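Alpha-glucosidase YIHQ (Escherichia coli, PDB 5AEG) hydrolyses sulfoquinovosyl diacylglycerides and simpler sulfoquinovosides such as sulfoquinovosyl glycerol, releasing sulfoquinovose for breakdown by sulfoglycolysis. Local coordinates at residues P37-G42 / L105-D110; R523-S528 / P532-H537. One frame throughout, in Å; residues are numbered along the deposited sequence.

How the contacts relate
The two contacts belong to different domains and do not touch: their centres are 46 Å apart, their nearest atoms about 34 Å, and they lie on opposite sides of the chain's centre. Contact 1 (37-42 with 105-110) joins strands across the N-terminal beta-sandwich, away from the annotated sites. Contact 2 (523-528 with 532-537) packs helix 518-528 on the last strand of the catalytic TIM barrel. That strand leads into H537, a substrate-binding residue; the nucleophile D405 directly follows another strand of the same barrel, 401-404. Both contacts are buried, mainly van der Waals in character, and closed in series along the chain, contact 1 first.

Contact 1 of 2, residues P37-G42 / L105-D110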
# COMPACT_ATOMS: atom_id res chain seq x y z
N PRO A 37 -16.17 -24.20 -20.18
CA PRO A 37 -16.99 -23.24 -19.46
C PRO A 37 -16.13 -22.09 -18.87
O PRO A 37 -14.90 -22.24 -18.69
CB PRO A 37 -17.62 -24.10 -18.31
CG PRO A 37 -16.74 -25.27 -18.19
CD PRO A 37 -16.05 -25.48 -19.49
N CYS A 38 -16.80 -21.01 -18.55
CA CYS A 38 -16.20 -19.87 -17.97
C CYS A 38 -16.55 -19.80 -16.51
O CYS A 38 -15.93 -19.00 -15.77
CB CYS A 38 -16.67 -18.61 -18.66
SG CYS A 38 -18.33 -17.98 -18.39
N LEU A 39 -17.50 -20.65 -16.06
CA LEU A 39 -18.00 -20.50 -14.67
C LEU A 39 -18.18 -21.78 -13.93
O LEU A 39 -18.68 -22.76 -14.49
CB LEU A 39 -19.24 -19.66 -14.63
CG LEU A 39 -20.02 -19.45 -13.36
CD1 LEU A 39 -19.26 -18.56 -12.35
CD2 LEU A 39 -21.34 -18.80 -13.63
N TRP A 40 -17.61 -21.81 -12.69
CA TRP A 40 -17.82 -22.88 -11.74
C TRP A 40 -18.35 -22.25 -10.45
O TRP A 40 -17.99 -21.14 -10.07
CB TRP A 40 -16.52 -23.66 -11.40
CG TRP A 40 -15.83 -24.45 -12.43
CD1 TRP A 40 -15.69 -25.77 -12.43
CD2 TRP A 40 -15.13 -23.96 -13.59
NE1 TRP A 40 -14.93 -26.18 -13.49
CE2 TRP A 40 -14.61 -25.09 -14.26
CE3 TRP A 40 -14.93 -22.70 -14.13
CZ2 TRP A 40 -13.88 -25.01 -15.44
CZ3 TRP A 40 -14.20 -22.58 -15.31
CH2 TRP A 40 -13.64 -23.73 -15.94
N ILE A 41 -19.28 -22.95 -9.77
CA ILE A 41 -19.73 -22.57 -8.46
C ILE A 41 -19.65 -23.78 -7.51
O ILE A 41 -19.56 -24.92 -7.91
CB ILE A 41 -21.11 -21.91 -8.44
CG1 ILE A 41 -22.26 -22.91 -8.76
CG2 ILE A 41 -21.16 -20.84 -9.51
CD1 ILE A 41 -23.65 -22.33 -8.48
N GLY A 42 -19.76 -23.51 -6.23
CA GLY A 42 -19.71 -24.58 -5.27
C GLY A 42 -19.72 -24.05 -3.87
O GLY A 42 -20.28 -23.02 -3.59
N LEU A 105 -20.44 -6.62 -14.72
CA LEU A 105 -20.84 -8.04 -14.64
C LEU A 105 -21.34 -8.30 -13.25
O LEU A 105 -20.65 -8.02 -12.26
CB LEU A 105 -19.72 -9.02 -14.98
CG LEU A 105 -18.98 -8.90 -16.29
CD1 LEU A 105 -18.04 -10.12 -16.42
CD2 LEU A 105 -19.92 -8.84 -17.48
N GLU A 106 -22.55 -8.83 -13.14
CA GLU A 106 -23.16 -9.06 -11.84
C GLU A 106 -23.55 -10.53 -11.76
O GLU A 106 -24.50 -10.96 -12.44
CB GLU A 106 -24.39 -8.18 -11.63
CG GLU A 106 -24.12 -6.72 -11.44
CD GLU A 106 -25.39 -5.90 -11.63
OE1 GLU A 106 -25.95 -5.94 -12.75
OE2 GLU A 106 -25.84 -5.27 -10.68
N LEU A 107 -22.87 -11.27 -10.88
CA LEU A 107 -23.06 -12.70 -10.77
C LEU A 107 -23.80 -12.99 -9.48
O LEU A 107 -23.41 -12.49 -8.42
CB LEU A 107 -21.71 -13.35 -10.71
CG LEU A 107 -21.38 -14.45 -11.64
CD1 LEU A 107 -19.88 -14.73 -11.49
CD2 LEU A 107 -22.27 -15.63 -11.30
N GLN A 108 -24.84 -13.82 -9.54
CA GLN A 108 -25.51 -14.26 -8.33
C GLN A 108 -25.82 -15.77 -8.37
O GLN A 108 -26.49 -16.23 -9.27
CB GLN A 108 -26.76 -13.39 -8.12
CG GLN A 108 -27.65 -13.76 -6.91
CD GLN A 108 -26.92 -13.64 -5.56
OE1 GLN A 108 -26.63 -12.54 -5.08
NE2 GLN A 108 -26.58 -14.79 -4.95
N ASN A 109 -25.28 -16.54 -7.42
CA ASN A 109 -25.47 -17.97 -7.38
C ASN A 109 -26.93 -18.20 -6.90
O ASN A 109 -27.50 -17.36 -6.19
CB ASN A 109 -24.50 -18.67 -6.45
CG ASN A 109 -23.09 -18.71 -7.01
OD1 ASN A 109 -22.86 -18.32 -8.14
ND2 ASN A 109 -22.13 -19.21 -6.19
N ASP A 110 -27.48 -19.34 -7.31
CA ASP A 110 -28.85 -19.78 -6.94
C ASP A 110 -29.18 -19.63 -5.50
O ASP A 110 -30.18 -19.11 -5.13
CB ASP A 110 -29.08 -21.26 -7.38
CG ASP A 110 -27.95 -22.28 -6.91
OD1 ASP A 110 -26.93 -21.87 -6.21
OD2 ASP A 110 -28.01 -23.52 -7.30
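In the N-terminal beta-sandwich of this family 31 glycosidase, L39 and I41 of strand 39-49 face L107 and N109 of strand 103-109 across the buried interior. The backbones converge along the pair, from 10.1 Å between the CA atoms of L39 and L107 to 7.4 Å between those of I41 and N109. The two leucines run alongside each other from opposite strands, methyl against methyl: L39 CD1 lies 4.0 Å from L107 CD1, and the CD2 branches meet likewise. L39 reaches over with CG anti to its backbone N (chi1 175°). I41 lies across one face of the N109 amide, its CG2 methyl 3.3 Å from N109 OD1 and its CB 3.7 Å from N109 ND2. I41 CD1 stands over N109 CG (3.9 Å) and also touches D110 OD1, 4.0 Å away. These polar groups bond outside the two segments: N109 ND2 donates to H114 O, and the D110 carboxylate bonds to H114 ND1 and S90 N. Strands 56-74 and 89-97 add L67 and I89 around I41. The contact is thus half apolar and half isoleucine on polar groups; N109 OD1, buried against a methyl, has no hydrogen-bonding partner in the model, so the nitrogen holds the amide.

Contact 2 of 2, residues R523-S528 / P532-H537; sequences RWCDFS and PMMRTH
S528 OG lies at the edge of the W524 indole, in the plane of the ring, one helical turn further along. The indole NE1 is bonded to S503 OG, which ties the ring to strand 501-505. The flat guanidinium of R535, on the neighbouring strand, forms cation-pi contacts with W286 and W469 and a salt bridge to D504; its CB points away from the helix. Across the contact itself the touching is done by M534. Its CG rests 3.6 Å from S528 O, a carbonyl oxygen that accepts a hydrogen bond from T531 OG1. Further out, the thioether chain bends at its last torsion (chi3 73°), which carries CE to C525 SG at 3.8 Å. C525 O is also near that methyl, 4.1 Å from CE. Cutting M534 back to an alanine is likely to leave C525 SG without its methyl neighbour and F565 with less to pack on, opening a gap beside the last turn of the helix. A water also links the two segments, away from the M534 side chain: it is 2.9 Å from S528 OG and donates a weak bond to M533 O, at 3.4 Å. The arrangement belongs to a beta-alpha-beta crossover of the TIM barrel, in which strand 501-505 is followed by helix 518-528 and then by the parallel strand 534-536. C525 packs also on F558 and M561 of helix 552-567, and M534 on F565, while strand 534-536 is itself bonded through its backbone to T258 on one neighbouring strand and I505 on the other.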
# COMPACT_ATOMS: atom_id res chain seq x y z
N ARG A 523 22.38 4.36 1.61
CA ARG A 523 21.77 3.99 0.33
C ARG A 523 20.23 4.21 0.34
O ARG A 523 19.64 4.58 -0.67
CB ARG A 523 22.06 2.55 0.04
CG ARG A 523 23.44 2.30 -0.46
CD ARG A 523 23.71 2.88 -1.81
NE ARG A 523 24.93 2.23 -2.36
CZ ARG A 523 25.65 2.70 -3.38
NH1 ARG A 523 25.27 3.79 -3.99
NH2 ARG A 523 26.74 2.04 -3.80
N TRP A 524 19.57 3.97 1.49
CA TRP A 524 18.16 4.16 1.58
C TRP A 524 17.82 5.63 1.56
O TRP A 524 16.82 6.05 0.96
CB TRP A 524 17.56 3.49 2.83
CG TRP A 524 16.21 2.93 2.65
CD1 TRP A 524 15.08 3.55 2.26
CD2 TRP A 524 15.83 1.61 3.00
NE1 TRP A 524 14.00 2.70 2.30
CE2 TRP A 524 14.42 1.49 2.74
CE3 TRP A 524 16.53 0.54 3.51
CZ2 TRP A 524 13.71 0.33 2.95
CZ3 TRP A 524 15.82 -0.68 3.70
CH2 TRP A 524 14.43 -0.75 3.41
N CYS A 525 18.68 6.46 2.18
CA CYS A 525 18.52 7.89 2.13
C CYS A 525 18.60 8.35 0.67
O CYS A 525 17.86 9.23 0.26
CB CYS A 525 19.59 8.59 3.00
SG CYS A 525 19.26 10.37 3.14
N ASP A 526 19.54 7.80 -0.10
CA ASP A 526 19.67 8.18 -1.53
C ASP A 526 18.37 7.89 -2.33
O ASP A 526 18.01 8.59 -3.28
CB ASP A 526 20.80 7.43 -2.17
CG ASP A 526 22.20 7.94 -1.81
OD1 ASP A 526 22.29 8.94 -1.03
OD2 ASP A 526 23.17 7.24 -2.29
N PHE A 527 17.73 6.77 -2.00
CA PHE A 527 16.49 6.36 -2.64
C PHE A 527 15.36 7.32 -2.27
O PHE A 527 14.70 7.92 -3.14
CB PHE A 527 16.21 4.90 -2.22
CG PHE A 527 14.83 4.35 -2.56
CD1 PHE A 527 14.09 4.74 -3.64
CD2 PHE A 527 14.30 3.35 -1.73
CE1 PHE A 527 12.85 4.14 -3.90
CE2 PHE A 527 13.14 2.68 -2.05
CZ PHE A 527 12.39 3.09 -3.11
N SER A 528 15.15 7.51 -0.95
CA SER A 528 14.07 8.31 -0.48
C SER A 528 14.07 9.80 -0.89
O SER A 528 13.00 10.41 -1.03
CB SER A 528 13.88 8.16 1.07
OG SER A 528 13.52 6.82 1.39
N PRO A 532 8.27 11.16 -2.90
CA PRO A 532 7.68 12.37 -2.41
C PRO A 532 7.77 12.69 -0.89
O PRO A 532 7.23 13.74 -0.43
CB PRO A 532 6.20 12.27 -2.84
CG PRO A 532 5.95 10.86 -3.01
CD PRO A 532 7.28 10.24 -3.50
N MET A 533 8.41 11.84 -0.09
CA MET A 533 8.47 12.12 1.35
C MET A 533 9.70 11.43 1.92
O MET A 533 9.92 10.27 1.60
CB MET A 533 7.17 11.66 2.04
CG MET A 533 7.16 11.89 3.54
SD MET A 533 5.53 11.59 4.17
CE MET A 533 5.90 11.60 5.93
N MET A 534 10.43 12.14 2.74
CA MET A 534 11.59 11.64 3.44
C MET A 534 11.29 11.55 4.95
O MET A 534 10.97 12.57 5.58
CB MET A 534 12.78 12.58 3.28
CG MET A 534 13.30 12.63 1.83
SD MET A 534 14.88 13.44 1.69
CE MET A 534 16.11 12.28 2.37
N ARG A 535 11.38 10.33 5.51
CA ARG A 535 11.04 10.11 6.94
C ARG A 535 11.82 8.91 7.40
O ARG A 535 11.84 7.89 6.70
CB ARG A 535 9.53 9.88 7.13
CG ARG A 535 9.20 9.59 8.62
CD ARG A 535 7.79 9.17 8.84
NE ARG A 535 7.41 7.99 7.99
CZ ARG A 535 7.78 6.75 8.25
NH1 ARG A 535 8.59 6.43 9.29
NH2 ARG A 535 7.43 5.74 7.44
N THR A 536 12.54 9.07 8.53
CA THR A 536 13.30 8.01 9.11
C THR A 536 12.53 7.21 10.17
O THR A 536 11.38 7.57 10.56
CB THR A 536 14.61 8.54 9.70
OG1 THR A 536 14.39 9.16 10.94
CG2 THR A 536 15.32 9.54 8.77
N HIS A 537 13.10 6.09 10.53
CA HIS A 537 12.55 5.22 11.57
C HIS A 537 13.70 4.65 12.37
O HIS A 537 14.70 4.22 11.81
CB HIS A 537 11.77 4.02 10.96
CG HIS A 537 10.70 3.46 11.87
ND1 HIS A 537 10.92 3.09 13.19
CD2 HIS A 537 9.38 3.19 11.64
CE1 HIS A 537 9.83 2.62 13.73
NE2 HIS A 537 8.86 2.69 12.83
O HOH W 1 10.75 7.15 0.61